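Local coordinates for ABC transporter binding protein AcbH (Actinoplanes, PDB 3OO8) that serves as the extracellular solute receptor of an ABC transporter and binds beta-D-galactopyranose as its exclusive substrate, at residues W142-N147 / M259-S264; Y156-S161 / D280-P285. The protein carries 2 engineered substitutions. One frame throughout, in Å; residues are numbered along the deposited sequence.

Interaction 1 (W142-N147 / M259-S264)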
# COMPACT_ATOMS: atom_id res chain seq x y z
N TRP A 142 0.90 5.31 3.42
CA TRP A 142 1.43 4.97 4.75
C TRP A 142 2.36 6.12 5.11
O TRP A 142 3.44 6.26 4.55
CB TRP A 142 2.22 3.65 4.69
CG TRP A 142 1.34 2.46 4.91
CD1 TRP A 142 0.35 1.97 4.07
CD2 TRP A 142 1.35 1.61 6.05
NE1 TRP A 142 -0.24 0.85 4.64
CE2 TRP A 142 0.34 0.64 5.87
CE3 TRP A 142 2.13 1.58 7.22
CZ2 TRP A 142 0.11 -0.39 6.79
CZ3 TRP A 142 1.87 0.56 8.17
CH2 TRP A 142 0.87 -0.38 7.94
N VAL A 143 1.94 6.91 6.11
CA VAL A 143 2.58 8.19 6.42
C VAL A 143 2.42 8.44 7.93
O VAL A 143 1.79 7.64 8.61
CB VAL A 143 1.87 9.37 5.63
CG1 VAL A 143 2.28 9.35 4.15
CG2 VAL A 143 0.36 9.26 5.69
N VAL A 144 3.03 9.51 8.44
CA VAL A 144 3.03 9.80 9.89
C VAL A 144 1.95 10.84 10.18
O VAL A 144 2.01 11.99 9.72
CB VAL A 144 4.39 10.44 10.32
CG1 VAL A 144 4.37 10.63 11.84
CG2 VAL A 144 5.62 9.62 9.90
N PHE A 145 0.98 10.44 11.00
CA PHE A 145 -0.16 11.32 11.34
C PHE A 145 0.11 12.05 12.64
O PHE A 145 0.89 11.57 13.44
CB PHE A 145 -1.41 10.45 11.50
CG PHE A 145 -1.89 9.92 10.19
CD1 PHE A 145 -2.79 10.64 9.41
CD2 PHE A 145 -1.46 8.67 9.77
CE1 PHE A 145 -3.21 10.19 8.16
CE2 PHE A 145 -1.88 8.17 8.51
CZ PHE A 145 -2.76 8.93 7.72
N TYR A 146 -0.47 13.24 12.73
CA TYR A 146 -0.33 14.07 13.95
C TYR A 146 -1.54 14.99 14.03
O TYR A 146 -2.34 15.08 13.11
CB TYR A 146 0.94 14.90 13.88
CG TYR A 146 0.98 15.94 12.79
CD1 TYR A 146 0.69 17.27 13.06
CD2 TYR A 146 1.28 15.59 11.47
CE1 TYR A 146 0.73 18.23 12.06
CE2 TYR A 146 1.33 16.54 10.45
CZ TYR A 146 1.05 17.87 10.76
OH TYR A 146 1.10 18.85 9.79
N ASN A 147 -1.70 15.65 15.18
CA ASN A 147 -2.78 16.63 15.34
C ASN A 147 -2.22 18.06 15.14
O ASN A 147 -1.27 18.47 15.82
CB ASN A 147 -3.29 16.52 16.78
CG ASN A 147 -3.95 15.19 17.06
OD1 ASN A 147 -3.54 14.45 17.96
ND2 ASN A 147 -4.95 14.87 16.28
N MET A 259 2.45 11.42 17.49
CA MET A 259 2.42 10.95 16.08
C MET A 259 2.04 9.47 15.99
O MET A 259 2.10 8.72 16.99
CB MET A 259 3.83 11.08 15.48
CG MET A 259 4.44 12.48 15.57
SD MET A 259 6.16 12.60 14.99
CE MET A 259 7.14 11.94 16.34
N MET A 260 1.65 9.02 14.81
CA MET A 260 1.46 7.59 14.59
C MET A 260 1.67 7.30 13.10
O MET A 260 1.11 8.00 12.24
CB MET A 260 0.07 7.12 14.98
CG MET A 260 -0.11 5.64 14.67
SD MET A 260 -1.66 5.09 15.44
CE MET A 260 -1.68 3.36 14.95
N PHE A 261 2.51 6.31 12.80
CA PHE A 261 2.80 5.94 11.40
C PHE A 261 1.95 4.74 11.02
O PHE A 261 2.07 3.69 11.62
CB PHE A 261 4.31 5.58 11.23
CG PHE A 261 4.68 5.12 9.83
CD1 PHE A 261 4.80 6.06 8.82
CD2 PHE A 261 4.92 3.78 9.55
CE1 PHE A 261 5.16 5.68 7.54
CE2 PHE A 261 5.25 3.38 8.26
CZ PHE A 261 5.38 4.37 7.28
N GLN A 262 1.05 4.91 10.05
CA GLN A 262 0.29 3.76 9.53
C GLN A 262 -0.46 4.19 8.26
O GLN A 262 -0.21 5.28 7.73
CB GLN A 262 -0.67 3.17 10.59
CG GLN A 262 -0.42 1.70 10.81
CD GLN A 262 -1.30 1.07 11.86
OE1 GLN A 262 -0.85 0.84 12.99
NE2 GLN A 262 -2.54 0.78 11.51
N GLY A 263 -1.34 3.34 7.74
CA GLY A 263 -2.10 3.67 6.53
C GLY A 263 -3.22 4.66 6.80
O GLY A 263 -3.81 4.64 7.89
N SER A 264 -3.53 5.54 5.84
CA SER A 264 -4.61 6.51 6.11
C SER A 264 -6.00 5.86 6.29
O SER A 264 -6.82 6.38 7.06
CB SER A 264 -4.71 7.55 5.01
OG SER A 264 -5.15 6.89 3.86
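With chi1 at -88°, the Trp142 indole swings beside its own backbone N and lies against Gly263, while Phe261, its CG anti to N (chi1 177°), turns its ring across the indole edge. Gly263 CA stands 3.8 Å from the centroid of the Trp142 five-membered ring, almost on the ring normal, a CH-pi contact over the face. The Trp142 edge points to the Phe261 face in an offset edge-to-face pair, planes at 62°, with Trp142 CE3 3.7 Å from Phe261 CE2. Replacing Trp142 by an alanine would probably leave the Gly263 backbone without its aromatic cover and take from the Phe261 face the indole edge that meets it. Strands 134-147 and 257-261 run antiparallel in the mixed sheet of this class 2 solute-binding fold, and Trp142 is itself a galactose-binding residue. Val143 and Gln262 exchange two backbone bonds; Phe145 N reaches Met260 O at 2.7 Å, nearly straight, and Met260 N returns to Phe145 O. From the face shared by Val143 and Phe145, the Phe145 ring sets its CZ 3.6 Å from Ser264 CB and receives Met260 O and Gln262 O at its edge. Gln262 NE2 is hydrogen-bonded to OE1 of Gln266, another galactose-binding residue.

Interaction 2 (Y156-S161 / D280-P285)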
# COMPACT_ATOMS: atom_id res chain seq x y z
N TYR A 156 5.85 22.51 17.61
CA TYR A 156 6.47 21.40 16.89
C TYR A 156 6.42 21.69 15.40
O TYR A 156 5.36 22.06 14.88
CB TYR A 156 5.70 20.10 17.12
CG TYR A 156 5.62 19.64 18.57
CD1 TYR A 156 6.64 19.97 19.46
CD2 TYR A 156 4.62 18.79 18.99
CE1 TYR A 156 6.60 19.54 20.77
CE2 TYR A 156 4.56 18.34 20.31
CZ TYR A 156 5.57 18.72 21.18
OH TYR A 156 5.57 18.29 22.50
N GLU A 157 7.56 21.54 14.75
CA GLU A 157 7.68 21.72 13.29
C GLU A 157 7.73 20.35 12.61
O GLU A 157 8.25 19.38 13.16
CB GLU A 157 8.94 22.50 12.93
CG GLU A 157 9.05 23.88 13.59
CD GLU A 157 7.93 24.83 13.19
OE1 GLU A 157 7.35 24.69 12.09
OE2 GLU A 157 7.63 25.75 13.98
N VAL A 158 7.13 20.28 11.42
CA VAL A 158 7.19 19.06 10.59
C VAL A 158 8.63 18.77 10.20
O VAL A 158 9.30 19.62 9.61
CB VAL A 158 6.30 19.21 9.34
CG1 VAL A 158 6.59 18.05 8.38
CG2 VAL A 158 4.83 19.27 9.74
N PRO A 159 9.12 17.55 10.52
CA PRO A 159 10.53 17.23 10.27
C PRO A 159 10.76 16.66 8.86
O PRO A 159 10.07 15.71 8.45
CB PRO A 159 10.83 16.18 11.35
CG PRO A 159 9.51 15.47 11.54
CD PRO A 159 8.42 16.48 11.25
N ALA A 160 11.70 17.26 8.14
CA ALA A 160 12.06 16.74 6.82
C ALA A 160 13.12 15.65 6.89
O ALA A 160 13.24 14.84 5.95
CB ALA A 160 12.55 17.86 5.93
N SER A 161 13.94 15.68 7.94
CA SER A 161 15.06 14.77 8.09
C SER A 161 14.95 13.90 9.33
O SER A 161 14.25 14.25 10.28
CB SER A 161 16.35 15.58 8.25
OG SER A 161 16.26 16.34 9.45
N ASP A 280 -3.62 15.66 10.37
CA ASP A 280 -2.80 15.92 9.19
C ASP A 280 -1.73 14.83 9.18
O ASP A 280 -1.69 13.93 10.05
CB ASP A 280 -2.16 17.31 9.30
CG ASP A 280 -1.83 17.94 7.95
OD1 ASP A 280 -1.66 17.23 6.94
OD2 ASP A 280 -1.72 19.19 7.91
N PHE A 281 -0.86 14.88 8.18
CA PHE A 281 0.25 13.93 8.16
C PHE A 281 1.44 14.50 7.45
O PHE A 281 1.35 15.53 6.78
CB PHE A 281 -0.12 12.60 7.49
CG PHE A 281 -0.46 12.71 6.01
CD1 PHE A 281 0.54 12.64 5.05
CD2 PHE A 281 -1.80 12.77 5.59
CE1 PHE A 281 0.25 12.70 3.69
CE2 PHE A 281 -2.11 12.81 4.24
CZ PHE A 281 -1.11 12.78 3.29
N PHE A 282 2.59 13.88 7.71
CA PHE A 282 3.78 14.16 6.92
C PHE A 282 4.40 12.85 6.47
O PHE A 282 4.17 11.81 7.09
CB PHE A 282 4.78 15.09 7.65
CG PHE A 282 5.26 14.58 9.01
CD1 PHE A 282 6.30 13.65 9.08
CD2 PHE A 282 4.68 15.03 10.18
CE1 PHE A 282 6.76 13.19 10.27
CE2 PHE A 282 5.14 14.55 11.40
CZ PHE A 282 6.19 13.63 11.44
N VAL A 283 5.12 12.85 5.34
CA VAL A 283 5.78 11.62 4.94
C VAL A 283 6.94 11.27 5.88
O VAL A 283 7.57 12.14 6.49
CB VAL A 283 6.24 11.66 3.45
CG1 VAL A 283 5.05 12.05 2.61
CG2 VAL A 283 7.39 12.65 3.21
N PHE A 284 7.23 9.98 5.99
CA PHE A 284 8.33 9.60 6.87
C PHE A 284 9.59 10.35 6.47
O PHE A 284 9.91 10.46 5.26
CB PHE A 284 8.56 8.09 6.78
CG PHE A 284 9.34 7.53 7.95
CD1 PHE A 284 8.65 7.01 9.05
CD2 PHE A 284 10.73 7.49 7.94
CE1 PHE A 284 9.32 6.46 10.14
CE2 PHE A 284 11.43 6.93 9.02
CZ PHE A 284 10.73 6.44 10.13
N PRO A 285 10.34 10.90 7.45
CA PRO A 285 11.51 11.74 7.11
C PRO A 285 12.63 11.04 6.34
O PRO A 285 12.71 9.81 6.33
CB PRO A 285 12.02 12.21 8.48
CG PRO A 285 10.74 12.26 9.29
CD PRO A 285 10.07 10.95 8.91
O HOH W 1 9.08 14.42 6.30
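Pro159 sits over one face of the Phe282 ring, its CD 3.7 Å from the ring centroid and 15° off the normal, which defines a proline-aromatic CH-pi contact. The pair joins the loop between helices 148-154 and 162-174 to strand 279-282 of the mixed sheet in this class 2 solute-binding fold. Pro159 CD is displaced toward the rim of the ring, and its closest ring atom is Phe282 CZ, at 3.6 Å. Val158 adds a second apolar touch nearer the root of the side chain, where its CG1 comes 3.5 Å from Phe282 CB. A chi1 of 57° places Phe282 CG between the backbone N and the carbonyl carbon, and from there the ring reaches under the proline. Farther along, the two prolines approach more loosely, Pro159 CG lying 4.1 Å from Pro285 CG, while Pro285 CB packs at 3.5 Å on the carbonyl carbon of Ser161.

Outside this shell, Phe282 is tied to strand 134-147 by a backbone bond with Val144, and Ala160 makes a backbone bond with Ala286. Ser161 is the N-cap of helix 162-174, its OG accepting from Ala164 N. No direct hydrogen bond links the two segments; instead one water donates to both, at 2.7 Å from Pro159 O and 2.7 Å from Val283 O.

Strand 134-147 connects the two contacts: it pairs with 257-261 in interaction 1 and with 279-282, the strand that enters interaction 2, so both strands neighbour 134-147 in one sheet. The junction is direct, with Val144 O 2.8 Å from Phe282 N, a probable hydrogen bond, and Val143 CG2 packed 3.4 Å from Phe281 CD1. Interaction 1 is the buried one, with 589 Å² between its segments and four backbone hydrogen bonds at its centre, and it reaches the sugar site. Interaction 2, partly buried with 252 Å², joins a loop to the sheet through apolar touches and a bridging water, and includes the exposed Val158 and Ala160.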